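Long-range contacts in NAD nucleotidase (PDB 3ZTV), which hydrolyses NAD to adenosine and nicotinamide riboside, combining NAD(P) pyrophosphatase and 5'-nucleotidase activities: residues Ala85-Met90 with Glu117-Pro122; Val216-Val221 with Asn253-Pro258; Val293-His298 with Ile330-His335; Leu450-Gln455 with Tyr524-Lys529. All blocks are in the same frame, centred on the assembly; numbering follows the deposited sequence.

Overall arrangement
Contacts 1 to 4 follow one another in series along the chain. Contacts 1 and 3 share a seven-stranded mixed sheet: contact 1 lies where the chain enters one outermost strand, 123-124, and contact 3 pairs the other, 330-332, with strand 284-295. Their centres are 24 Å apart. Contact 2 belongs to a second, six-stranded sheet, its centre 33 Å from that of contact 1, and it alone of the four reaches the second subunit. Contact 4 stands apart in the 5'-nucleotidase C-terminal domain, at least 41 Å from the others, centre to centre. The split matters for function: the N-terminal part carries the two zinc ions, the C-terminal domain the bound adenosine.

Contact 1 (Ala85-Met90 with Glu117-Pro122); sequences ADAAVM and EPLKIP
Ala87 and Met90 pack one side of helix 84-93 against Pro118, Leu119 and Ile121 in the loop that joins helix 108-116 to strand 123-124, a buried apolar contact with no hydrogen bond between the two segments. The backbones come closest at Ala87 and Leu119, where the CA atoms are 4.8 Å apart; the small alanine permits this. Its CB sits against the proline ring, 3.7 Å from Pro118 CG, and also faces the backbone N of Leu119.

One turn on, Met90 curls round the end of Leu119. The two side chains cross obliquely, and Leu119 CD1 meets three atoms of the methionine: CB at 3.9 Å, SD at 4.1 Å and CE at 4.0 Å. The bend at chi3 (77°) turns Met90 CE back to the leucine methyl. Ile121 lies against the backbone instead, with CD1 3.8 Å from Met90 O.

Polar grip comes from just beyond the helical segment: the side chain of Asn91 bonds both Lys120 N and Pro118 O, tying the loop to the helix. Within the loop, Lys120 NZ folds back to Glu117 O at 3.2 Å. Phe98 of strand 97-99 touches Met90, Leu119 and Ile121 alike.

The loop is the return leg of a beta-alpha-beta crossover, from strand 97-99 through helix 108-116 to the parallel strand 123-124. Such crossovers build the calcineurin-like phosphoesterase domain. Met90 touches Ala71, next to the zinc ligand Asp70, though its side chain is still about 13 Å from a bound zinc ion.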
loop_
_atom_site.group_PDB
_atom_site.type_symbol
_atom_site.label_atom_id
_atom_site.label_comp_id
_atom_site.label_asym_id
_atom_site.label_seq_id
_atom_site.Cartn_x
_atom_site.Cartn_y
_atom_site.Cartn_z
ATOM N N ALA A 85 20.907 10.297 27.889
ATOM C CA ALA A 85 22.174 9.573 27.927
ATOM C C ALA A 85 22.507 9.000 26.550
ATOM O O ALA A 85 23.650 9.079 26.090
ATOM C CB ALA A 85 22.127 8.470 28.967
ATOM N N ASP A 86 21.492 8.455 25.884
ATOM C CA ASP A 86 21.664 7.925 24.537
ATOM C C ASP A 86 22.030 9.039 23.571
ATOM O O ASP A 86 22.940 8.885 22.757
ATOM C CB ASP A 86 20.406 7.189 24.085
ATOM C CG ASP A 86 20.194 5.906 24.848
ATOM O OD1 ASP A 86 21.034 4.996 24.694
ATOM O OD2 ASP A 86 19.209 5.807 25.609
ATOM N N ALA A 87 21.341 10.174 23.657
ATOM C CA ALA A 87 21.671 11.307 22.800
ATOM C C ALA A 87 23.114 11.756 23.003
ATOM O O ALA A 87 23.815 12.070 22.035
ATOM C CB ALA A 87 20.693 12.473 23.020
ATOM N N ALA A 88 23.561 11.777 24.258
ATOM C CA ALA A 88 24.904 12.237 24.576
ATOM C C ALA A 88 25.983 11.359 23.934
ATOM O O ALA A 88 26.945 11.860 23.335
ATOM C CB ALA A 88 25.093 12.310 26.094
ATOM N N VAL A 89 25.839 10.049 24.071
ATOM C CA VAL A 89 26.855 9.154 23.509
ATOM C C VAL A 89 26.781 9.090 21.978
ATOM O O VAL A 89 27.812 8.975 21.302
ATOM C CB VAL A 89 26.870 7.750 24.165
ATOM C CG1 VAL A 89 27.151 7.863 25.682
ATOM C CG2 VAL A 89 25.571 7.000 23.908
ATOM N N MET A 90 25.576 9.201 21.429
ATOM C CA MET A 90 25.415 9.277 19.974
ATOM C C MET A 90 26.064 10.536 19.415
ATOM O O MET A 90 26.782 10.485 18.411
ATOM C CB MET A 90 23.931 9.232 19.600
ATOM C CG MET A 90 23.291 7.875 19.844
ATOM S SD MET A 90 21.484 7.887 19.763
ATOM C CE MET A 90 21.192 7.933 17.988
ATOM N N GLU A 117 15.431 16.276 21.052
ATOM C CA GLU A 117 15.834 17.626 21.458
ATOM C C GLU A 117 17.349 17.731 21.677
ATOM O O GLU A 117 17.993 18.580 21.066
ATOM C CB GLU A 117 15.047 18.114 22.681
ATOM C CG GLU A 117 15.379 19.539 23.124
ATOM C CD GLU A 117 14.859 20.607 22.170
ATOM O OE1 GLU A 117 14.450 20.266 21.037
ATOM O OE2 GLU A 117 14.854 21.795 22.558
ATOM N N PRO A 118 17.930 16.860 22.528
ATOM C CA PRO A 118 19.386 16.890 22.727
ATOM C C PRO A 118 20.192 16.252 21.580
ATOM O O PRO A 118 21.395 16.504 21.479
ATOM C CB PRO A 118 19.581 16.095 24.027
ATOM C CG PRO A 118 18.400 15.191 24.110
ATOM C CD PRO A 118 17.258 15.954 23.476
ATOM N N LEU A 119 19.551 15.438 20.738
ATOM C CA LEU A 119 20.260 14.717 19.674
ATOM C C LEU A 119 20.643 15.659 18.536
ATOM O O LEU A 119 19.785 16.365 17.994
ATOM C CB LEU A 119 19.399 13.556 19.157
ATOM C CG LEU A 119 20.028 12.654 18.098
ATOM C CD1 LEU A 119 21.154 11.850 18.711
ATOM C CD2 LEU A 119 18.982 11.737 17.488
ATOM N N LYS A 120 21.924 15.688 18.178
ATOM C CA LYS A 120 22.388 16.578 17.117
ATOM C C LYS A 120 22.719 15.841 15.813
ATOM O O LYS A 120 23.137 16.457 14.827
ATOM C CB LYS A 120 23.581 17.409 17.603
ATOM C CG LYS A 120 23.248 18.278 18.816
ATOM C CD LYS A 120 21.969 19.080 18.574
ATOM C CE LYS A 120 21.480 19.777 19.833
ATOM N NZ LYS A 120 20.142 20.405 19.636
ATOM N N ILE A 121 22.520 14.529 15.811
ATOM C CA ILE A 121 22.693 13.715 14.612
ATOM C C ILE A 121 21.480 13.913 13.685
ATOM O O ILE A 121 20.344 13.769 14.131
ATOM C CB ILE A 121 22.787 12.218 15.000
ATOM C CG1 ILE A 121 23.891 11.977 16.049
ATOM C CG2 ILE A 121 22.967 11.346 13.771
ATOM C CD1 ILE A 121 25.240 12.627 15.728
ATOM N N PRO A 122 21.709 14.221 12.394
ATOM C CA PRO A 122 20.567 14.345 11.476
ATOM C C PRO A 122 19.710 13.084 11.430
ATOM O O PRO A 122 20.248 11.972 11.364
ATOM C CB PRO A 122 21.234 14.574 10.124
ATOM C CG PRO A 122 22.511 15.286 10.466
ATOM C CD PRO A 122 22.974 14.638 11.759
#

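Contact 2 (Val216-Val221 with Asn253-Pro258)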
loop_
_atom_site.group_PDB
_atom_site.type_symbol
_atom_site.label_atom_id
_atom_site.label_comp_id
_atom_site.label_asym_id
_atom_site.label_seq_id
_atom_site.Cartn_x
_atom_site.Cartn_y
_atom_site.Cartn_z
ATOM N N VAL A 216 12.519 -3.982 -5.546
ATOM C CA VAL A 216 12.605 -2.544 -5.759
ATOM C C VAL A 216 13.894 -2.215 -6.509
ATOM O O VAL A 216 14.954 -2.755 -6.187
ATOM C CB VAL A 216 12.570 -1.789 -4.399
ATOM C CG1 VAL A 216 12.877 -0.312 -4.568
ATOM C CG2 VAL A 216 11.224 -1.994 -3.698
ATOM N N ASN A 217 13.787 -1.339 -7.505
ATOM C CA ASN A 217 14.944 -0.904 -8.287
ATOM C C ASN A 217 15.629 0.351 -7.742
ATOM O O ASN A 217 15.042 1.124 -6.974
ATOM C CB ASN A 217 14.546 -0.656 -9.755
ATOM C CG ASN A 217 14.028 -1.902 -10.441
ATOM O OD1 ASN A 217 12.975 -1.883 -11.101
ATOM N ND2 ASN A 217 14.750 -2.991 -10.282
ATOM N N ASP A 218 16.884 0.538 -8.143
ATOM C CA ASP A 218 17.616 1.789 -7.968
ATOM C C ASP A 218 18.194 2.015 -6.565
ATOM O O ASP A 218 18.729 3.088 -6.279
ATOM C CB ASP A 218 16.763 2.980 -8.427
ATOM C CG ASP A 218 16.301 2.840 -9.865
ATOM O OD1 ASP A 218 17.141 2.541 -10.741
ATOM O OD2 ASP A 218 15.091 3.003 -10.102
ATOM N N ILE A 219 18.106 0.996 -5.714
ATOM C CA ILE A 219 18.699 1.076 -4.367
ATOM C C ILE A 219 19.898 0.126 -4.278
ATOM O O ILE A 219 19.775 -1.066 -4.568
ATOM C CB ILE A 219 17.655 0.765 -3.266
ATOM C CG1 ILE A 219 16.487 1.761 -3.345
ATOM C CG2 ILE A 219 18.302 0.747 -1.872
ATOM C CD1 ILE A 219 15.394 1.493 -2.318
ATOM N N ASP A 220 21.047 0.670 -3.895
ATOM C CA ASP A 220 22.314 -0.063 -3.946
ATOM C C ASP A 220 22.709 -0.803 -2.671
ATOM O O ASP A 220 23.235 -1.920 -2.739
ATOM C CB ASP A 220 23.425 0.901 -4.349
ATOM C CG ASP A 220 23.173 1.513 -5.719
ATOM O OD1 ASP A 220 23.098 0.757 -6.704
ATOM O OD2 ASP A 220 23.024 2.747 -5.854
ATOM N N VAL A 221 22.471 -0.178 -1.519
ATOM C CA VAL A 221 22.855 -0.755 -0.223
ATOM C C VAL A 221 21.722 -0.513 0.771
ATOM O O VAL A 221 21.189 0.607 0.852
ATOM C CB VAL A 221 24.178 -0.142 0.335
ATOM C CG1 VAL A 221 24.602 -0.818 1.640
ATOM C CG2 VAL A 221 25.302 -0.274 -0.691
ATOM N N ASN A 253 18.219 -6.874 -8.067
ATOM C CA ASN A 253 16.905 -6.263 -8.141
ATOM C C ASN A 253 16.235 -6.638 -9.476
ATOM O O ASN A 253 16.853 -7.321 -10.307
ATOM C CB ASN A 253 16.991 -4.749 -7.882
ATOM C CG ASN A 253 17.727 -3.981 -8.977
ATOM O OD1 ASN A 253 17.903 -4.473 -10.100
ATOM N ND2 ASN A 253 18.150 -2.760 -8.657
ATOM N N PRO A 254 14.971 -6.232 -9.690
ATOM C CA PRO A 254 14.287 -6.640 -10.926
ATOM C C PRO A 254 15.029 -6.198 -12.188
ATOM O O PRO A 254 14.922 -6.870 -13.229
ATOM C CB PRO A 254 12.921 -5.958 -10.802
ATOM C CG PRO A 254 12.685 -5.929 -9.291
ATOM C CD PRO A 254 14.049 -5.621 -8.715
ATOM N N ASN A 255 15.782 -5.108 -12.104
ATOM C CA ASN A 255 16.553 -4.602 -13.233
ATOM C C ASN A 255 17.858 -5.360 -13.460
ATOM O O ASN A 255 18.532 -5.142 -14.476
ATOM C CB ASN A 255 16.821 -3.104 -13.079
ATOM C CG ASN A 255 15.587 -2.274 -13.358
ATOM O OD1 ASN A 255 14.577 -2.804 -13.818
ATOM N ND2 ASN A 255 15.656 -0.976 -13.081
ATOM N N GLY A 256 18.210 -6.246 -12.532
ATOM C CA GLY A 256 19.407 -7.055 -12.659
ATOM C C GLY A 256 20.628 -6.466 -11.975
ATOM O O GLY A 256 21.702 -7.049 -12.051
ATOM N N GLU A 257 20.475 -5.329 -11.288
ATOM C CA GLU A 257 21.606 -4.689 -10.604
ATOM C C GLU A 257 21.822 -5.277 -9.206
ATOM O O GLU A 257 20.875 -5.726 -8.571
ATOM C CB GLU A 257 21.391 -3.173 -10.529
ATOM C CG GLU A 257 21.058 -2.542 -11.895
ATOM C CD GLU A 257 22.076 -2.843 -12.967
ATOM O OE1 GLU A 257 22.503 -4.010 -13.106
ATOM O OE2 GLU A 257 22.450 -1.901 -13.701
ATOM N N PRO A 258 23.074 -5.299 -8.732
ATOM C CA PRO A 258 23.331 -5.839 -7.387
ATOM C C PRO A 258 22.792 -4.933 -6.287
ATOM O O PRO A 258 22.784 -3.711 -6.439
ATOM C CB PRO A 258 24.864 -5.928 -7.309
ATOM C CG PRO A 258 25.374 -4.984 -8.358
ATOM C CD PRO A 258 24.309 -4.886 -9.427
HETATM O O HOH W 1 17.458 -1.781 -5.984
HETATM O O HOH W 2 20.870 -1.645 -7.226
HETATM O O HOH W 3 24.349 -1.572 -7.504
#
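Stacking leads here: the amides of Asn217 and Asn255 lie face to face, their planes 13° apart and the two CG atoms separated by 3.3 Å. Asn255 OD1 is bonded by Lys132 N of the second subunit, whose Asp131 packs on both asparagines, so the stack lies at the subunit interface. Close packing is added by the Pro254 ring, which lies against the Asn217 side chain, and by Asn253 CB, 3.3 Å from Val216 O.

Water carries the polar link. Water 1 donates to Val216 O at 2.7 Å and accepts from Ile219 N and from Asn253 ND2, each at 2.9 Å. Further along, water 2 joins Ile219 O to Pro258 O, and water 3 joins Asp220 OD1 to the same Pro258 O. Asp220 OD2 is held by Ile198 N of the neighbouring strand.

Bonds within 253-258 fix its shape. Gly256 N binds Asn253 O at 2.8 Å, Asn253 N binds Glu257 O, and Glu257 N reaches Asn253 OD1 from above the amide plane. A type I turn that ends in a glycine at positive phi (Gly256) fits a 3:5 hairpin with a G1 bulge, here connecting antiparallel strands 249-252 and 258-263 beside the loop that enters strand 221-224.

Contact 3 (Val293-His298 with Ile330-His335); sequences VLMSSH and ISLDDH
Val293, Leu294 and Met295 pair in parallel with Ile330, Ser331 and Leu332, strand 330-332 being outermost in the seven-stranded sheet. The ladder is regular: Ser331 N binds Val293 O, Met295 N binds Ser331 O, and Asp333 N binds Met295 O at 3.0 Å.

On the face bearing Val293, Met295, Ile330 and Leu332, methyls fill the gaps between neighbours. Ile330 CD1 fits between Val293 CB (4.0 Å) and the methionine tip, Met295 CE (4.1 Å), which the bend at chi3 (-67°) turns aside. Leu332 CD2 comes alongside Met295 CB at 4.1 Å and rests on the carbonyl, 3.6 Å from Met295 O. Helix 314-325 covers this end through Leu324. On the face with Leu294 and Ser331, Leu294 CD2 lies against Asp334 OD2, and that same oxygen accepts from Ser331 OG through its syn lone pair.

Past the strands, Asp333, at positive phi, swings its carboxylate onto the turn 296-298. OD1 takes Ser297 N at 2.9 Å, and OD2 takes Ser297 OG at 2.6 Å with its syn lone pair. Ser297 OG, placed between its own N and carbonyl carbon (chi1 69°), also lies 3.6 Å above the centre of the His298 ring. Ser296 OG accepts from His298 N in an ST turn, and water 4 links it to Asp333 OD1.

With an N-H, a hydroxyl and a water all supplying protons, the Asp333 carboxylate is probably stabilised as the anion. Asp334, salt-bridged to Lys55, likewise probably stays charged beside the Leu294 methyl CD2.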
loop_
_atom_site.group_PDB
_atom_site.type_symbol
_atom_site.label_atom_id
_atom_site.label_comp_id
_atom_site.label_asym_id
_atom_site.label_seq_id
_atom_site.Cartn_x
_atom_site.Cartn_y
_atom_site.Cartn_z
ATOM N N VAL A 293 33.415 -7.268 15.914
ATOM C CA VAL A 293 32.859 -7.521 17.241
ATOM C C VAL A 293 33.743 -6.856 18.292
ATOM O O VAL A 293 34.956 -7.103 18.364
ATOM C CB VAL A 293 32.735 -9.024 17.530
ATOM C CG1 VAL A 293 32.286 -9.261 18.969
ATOM C CG2 VAL A 293 31.756 -9.657 16.574
ATOM N N LEU A 294 33.136 -6.001 19.111
ATOM C CA LEU A 294 33.843 -5.224 20.116
ATOM C C LEU A 294 33.912 -6.035 21.399
ATOM O O LEU A 294 32.881 -6.304 22.015
ATOM C CB LEU A 294 33.098 -3.910 20.354
ATOM C CG LEU A 294 32.794 -3.106 19.082
ATOM C CD1 LEU A 294 31.889 -1.928 19.409
ATOM C CD2 LEU A 294 34.079 -2.645 18.397
ATOM N N MET A 295 35.117 -6.419 21.811
ATOM C CA MET A 295 35.280 -7.350 22.926
ATOM C C MET A 295 36.336 -6.881 23.921
ATOM O O MET A 295 37.355 -6.306 23.533
ATOM C CB MET A 295 35.638 -8.737 22.378
ATOM C CG MET A 295 35.607 -9.872 23.403
ATOM S SD MET A 295 35.925 -11.483 22.655
ATOM C CE MET A 295 34.452 -11.640 21.647
ATOM N N SER A 296 36.069 -7.093 25.206
ATOM C CA SER A 296 37.065 -6.866 26.246
ATOM C C SER A 296 38.046 -8.030 26.352
ATOM O O SER A 296 37.683 -9.179 26.113
ATOM C CB SER A 296 36.370 -6.665 27.588
ATOM O OG SER A 296 37.321 -6.562 28.637
ATOM N N SER A 297 39.288 -7.719 26.711
ATOM C CA SER A 297 40.283 -8.754 26.972
ATOM C C SER A 297 40.300 -9.167 28.440
ATOM O O SER A 297 41.049 -10.068 28.817
ATOM C CB SER A 297 41.679 -8.260 26.593
ATOM O OG SER A 297 42.100 -7.245 27.482
ATOM N N HIS A 298 39.484 -8.517 29.265
ATOM C CA HIS A 298 39.647 -8.620 30.721
ATOM C C HIS A 298 38.840 -9.725 31.396
ATOM O O HIS A 298 39.203 -10.181 32.491
ATOM C CB HIS A 298 39.395 -7.261 31.381
ATOM C CG HIS A 298 40.309 -6.186 30.884
ATOM N ND1 HIS A 298 41.674 -6.224 31.075
ATOM C CD2 HIS A 298 40.063 -5.063 30.168
ATOM C CE1 HIS A 298 42.225 -5.163 30.515
ATOM N NE2 HIS A 298 41.269 -4.442 29.957
ATOM N N ILE A 330 37.619 -9.395 15.380
ATOM C CA ILE A 330 37.535 -9.100 16.810
ATOM C C ILE A 330 38.355 -7.850 17.075
ATOM O O ILE A 330 39.507 -7.752 16.641
ATOM C CB ILE A 330 38.089 -10.264 17.679
ATOM C CG1 ILE A 330 37.304 -11.552 17.424
ATOM C CG2 ILE A 330 38.105 -9.876 19.167
ATOM C CD1 ILE A 330 35.824 -11.473 17.786
ATOM N N SER A 331 37.777 -6.891 17.788
ATOM C CA SER A 331 38.505 -5.694 18.158
ATOM C C SER A 331 38.531 -5.604 19.678
ATOM O O SER A 331 37.489 -5.463 20.318
ATOM C CB SER A 331 37.817 -4.467 17.568
ATOM O OG SER A 331 38.606 -3.306 17.736
ATOM N N LEU A 332 39.718 -5.688 20.266
ATOM C CA LEU A 332 39.846 -5.722 21.730
ATOM C C LEU A 332 40.085 -4.359 22.369
ATOM O O LEU A 332 40.926 -3.579 21.913
ATOM C CB LEU A 332 40.979 -6.664 22.161
ATOM C CG LEU A 332 40.833 -8.133 21.783
ATOM C CD1 LEU A 332 42.159 -8.868 21.962
ATOM C CD2 LEU A 332 39.734 -8.810 22.582
ATOM N N ASP A 333 39.335 -4.091 23.439
ATOM C CA ASP A 333 39.610 -2.991 24.365
ATOM C C ASP A 333 39.617 -1.604 23.732
ATOM O O ASP A 333 40.403 -0.744 24.126
ATOM C CB ASP A 333 40.932 -3.235 25.111
ATOM C CG ASP A 333 40.916 -4.514 25.930
ATOM O OD1 ASP A 333 39.857 -4.879 26.485
ATOM O OD2 ASP A 333 41.981 -5.158 26.017
ATOM N N ASP A 334 38.737 -1.367 22.763
ATOM C CA ASP A 334 38.573 -0.009 22.256
ATOM C C ASP A 334 37.909 0.843 23.332
ATOM O O ASP A 334 36.933 0.421 23.942
ATOM C CB ASP A 334 37.688 0.024 21.010
ATOM C CG ASP A 334 38.221 -0.825 19.885
ATOM O OD1 ASP A 334 39.267 -0.470 19.296
ATOM O OD2 ASP A 334 37.570 -1.841 19.579
ATOM N N HIS A 335 38.425 2.040 23.559
ATOM C CA HIS A 335 37.750 2.970 24.457
ATOM C C HIS A 335 38.031 4.419 24.082
ATOM O O HIS A 335 39.118 4.761 23.617
ATOM C CB HIS A 335 38.042 2.671 25.937
ATOM C CG HIS A 335 39.475 2.845 26.321
ATOM N ND1 HIS A 335 39.903 3.873 27.134
ATOM C CD2 HIS A 335 40.574 2.113 26.026
ATOM C CE1 HIS A 335 41.208 3.772 27.316
ATOM N NE2 HIS A 335 41.639 2.713 26.654
HETATM O O HOH W 4 37.921 -3.481 27.947
#

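Contact 4 (Leu450-Gln455 with Tyr524-Lys529); sequences LEDAMQ and YKTFGK
Asp452 and Ala453 of helix 443-460 meet the start of helix 525-530, one by hydrogen bonds and the other by packing on a ring. A single carboxylate oxygen does the polar work. Asp452 OD2 accepts from Thr526 OG1 at 2.8 Å on its syn side and from Thr526 N at 2.9 Å on its anti side, both donors lying somewhat out of the carboxylate plane. Thr526 is the second residue of its helix, with Tyr524 at the N-cap position, so the negative group sits by a first-turn N-H, where the helix dipole would be expected to favour the charged form. Lys525 CB packs 3.7 Å from the same oxygen.

The other half is a CH-pi contact. Ala453 CB lies over one face of the Tyr524 ring, 3.7 Å from its centroid and 25° off the normal, shifted toward the rim so that CZ is nearest at 3.4 Å. Chi1 of -78° sets Tyr524 CG anti to its own carbonyl carbon, and the ring beyond it presents a face to the alanine.

A second shell fixes both groups. Asp452 OD1 is bonded by Gln448 NE2, one turn earlier in the same helix, while Tyr524 OH bonds Ala465 O. Pro467 touches both Ala453 and Tyr524. The Tyr524 side chain is about 7 Å from the bound adenosine and about 4 Å from that of Val517, which probably binds substrate.

In the C-terminal domain the short helix therefore lies with its N-terminus against the flank of helix 443-460. Val449 of that helix touches Tyr524, Thr526 and Phe527, and strand 467-470, at one edge of the five-stranded sheet, borders the ring.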
loop_
_atom_site.group_PDB
_atom_site.type_symbol
_atom_site.label_atom_id
_atom_site.label_comp_id
_atom_site.label_asym_id
_atom_site.label_seq_id
_atom_site.Cartn_x
_atom_site.Cartn_y
_atom_site.Cartn_z
ATOM N N LEU A 450 -1.587 -24.398 28.661
ATOM C CA LEU A 450 -1.896 -24.460 30.094
ATOM C C LEU A 450 -1.833 -25.901 30.585
ATOM O O LEU A 450 -1.297 -26.177 31.660
ATOM C CB LEU A 450 -3.273 -23.866 30.401
ATOM C CG LEU A 450 -3.434 -22.368 30.130
ATOM C CD1 LEU A 450 -4.874 -21.921 30.373
ATOM C CD2 LEU A 450 -2.462 -21.555 30.980
ATOM N N GLU A 451 -2.374 -26.821 29.792
ATOM C CA GLU A 451 -2.310 -28.237 30.144
ATOM C C GLU A 451 -0.851 -28.707 30.221
ATOM O O GLU A 451 -0.459 -29.423 31.151
ATOM C CB GLU A 451 -3.104 -29.087 29.146
ATOM C CG GLU A 451 -4.618 -28.819 29.107
ATOM C CD GLU A 451 -5.408 -29.537 30.204
ATOM O OE1 GLU A 451 -4.818 -30.336 30.965
ATOM O OE2 GLU A 451 -6.640 -29.307 30.281
ATOM N N ASP A 452 -0.048 -28.302 29.239
ATOM C CA ASP A 452 1.371 -28.658 29.215
ATOM C C ASP A 452 2.076 -28.181 30.481
ATOM O O ASP A 452 2.806 -28.940 31.133
ATOM C CB ASP A 452 2.077 -28.023 28.008
ATOM C CG ASP A 452 1.539 -28.508 26.666
ATOM O OD1 ASP A 452 0.950 -29.607 26.585
ATOM O OD2 ASP A 452 1.732 -27.782 25.666
ATOM N N ALA A 453 1.866 -26.913 30.819
ATOM C CA ALA A 453 2.555 -26.312 31.953
ATOM C C ALA A 453 2.178 -26.986 33.269
ATOM O O ALA A 453 3.049 -27.278 34.094
ATOM C CB ALA A 453 2.285 -24.824 32.003
ATOM N N MET A 454 0.887 -27.239 33.466
ATOM C CA MET A 454 0.423 -27.940 34.666
ATOM C C MET A 454 0.991 -29.355 34.767
ATOM O O MET A 454 1.370 -29.804 35.856
ATOM C CB MET A 454 -1.108 -27.973 34.729
ATOM C CG MET A 454 -1.727 -26.632 35.067
ATOM S SD MET A 454 -3.501 -26.744 35.404
ATOM C CE MET A 454 -4.134 -27.046 33.751
ATOM N N GLN A 455 1.051 -30.056 33.641
ATOM C CA GLN A 455 1.618 -31.404 33.625
ATOM C C GLN A 455 3.084 -31.417 34.077
ATOM O O GLN A 455 3.501 -32.290 34.845
ATOM C CB GLN A 455 1.473 -32.032 32.237
ATOM C CG GLN A 455 2.208 -33.360 32.057
ATOM C CD GLN A 455 1.626 -34.494 32.892
ATOM O OE1 GLN A 455 0.508 -34.404 33.399
ATOM N NE2 GLN A 455 2.390 -35.574 33.031
ATOM N N TYR A 524 6.678 -26.162 28.489
ATOM C CA TYR A 524 5.681 -25.459 27.691
ATOM C C TYR A 524 5.738 -25.950 26.239
ATOM O O TYR A 524 6.067 -25.199 25.317
ATOM C CB TYR A 524 5.889 -23.942 27.792
ATOM C CG TYR A 524 5.368 -23.333 29.086
ATOM C CD1 TYR A 524 5.905 -23.694 30.321
ATOM C CD2 TYR A 524 4.344 -22.393 29.070
ATOM C CE1 TYR A 524 5.429 -23.131 31.501
ATOM C CE2 TYR A 524 3.862 -21.830 30.235
ATOM C CZ TYR A 524 4.400 -22.206 31.446
ATOM O OH TYR A 524 3.913 -21.641 32.596
ATOM N N LYS A 525 5.399 -27.223 26.051
ATOM C CA LYS A 525 5.542 -27.897 24.760
ATOM C C LYS A 525 4.905 -27.137 23.603
ATOM O O LYS A 525 5.512 -26.990 22.538
ATOM C CB LYS A 525 4.980 -29.325 24.827
ATOM C CG LYS A 525 5.769 -30.255 25.738
ATOM C CD LYS A 525 5.198 -31.666 25.736
ATOM C CE LYS A 525 5.968 -32.572 26.687
ATOM N NZ LYS A 525 5.282 -33.877 26.893
ATOM N N THR A 526 3.686 -26.650 23.806
ATOM C CA THR A 526 2.964 -25.957 22.748
ATOM C C THR A 526 3.728 -24.733 22.234
ATOM O O THR A 526 3.809 -24.523 21.024
ATOM C CB THR A 526 1.522 -25.585 23.177
ATOM O OG1 THR A 526 0.733 -26.780 23.295
ATOM C CG2 THR A 526 0.878 -24.666 22.163
ATOM N N PHE A 527 4.283 -23.925 23.136
ATOM C CA PHE A 527 5.087 -22.775 22.711
ATOM C C PHE A 527 6.314 -23.240 21.923
ATOM O O PHE A 527 6.713 -22.608 20.945
ATOM C CB PHE A 527 5.550 -21.932 23.906
ATOM C CG PHE A 527 4.471 -21.065 24.518
ATOM C CD1 PHE A 527 3.358 -20.666 23.793
ATOM C CD2 PHE A 527 4.598 -20.630 25.829
ATOM C CE1 PHE A 527 2.384 -19.859 24.376
ATOM C CE2 PHE A 527 3.637 -19.826 26.413
ATOM C CZ PHE A 527 2.528 -19.439 25.688
ATOM N N GLY A 528 6.922 -24.335 22.369
ATOM C CA GLY A 528 8.071 -24.899 21.683
ATOM C C GLY A 528 7.780 -25.246 20.235
ATOM O O GLY A 528 8.641 -25.105 19.366
ATOM N N LYS A 529 6.559 -25.698 19.970
ATOM C CA LYS A 529 6.159 -26.062 18.615
ATOM C C LYS A 529 5.794 -24.849 17.756
ATOM O O LYS A 529 5.949 -24.879 16.531
ATOM C CB LYS A 529 5.012 -27.075 18.641
ATOM C CG LYS A 529 5.441 -28.449 19.137
ATOM C CD LYS A 529 4.257 -29.386 19.311
ATOM C CE LYS A 529 4.657 -30.623 20.104
ATOM N NZ LYS A 529 3.495 -31.510 20.400
#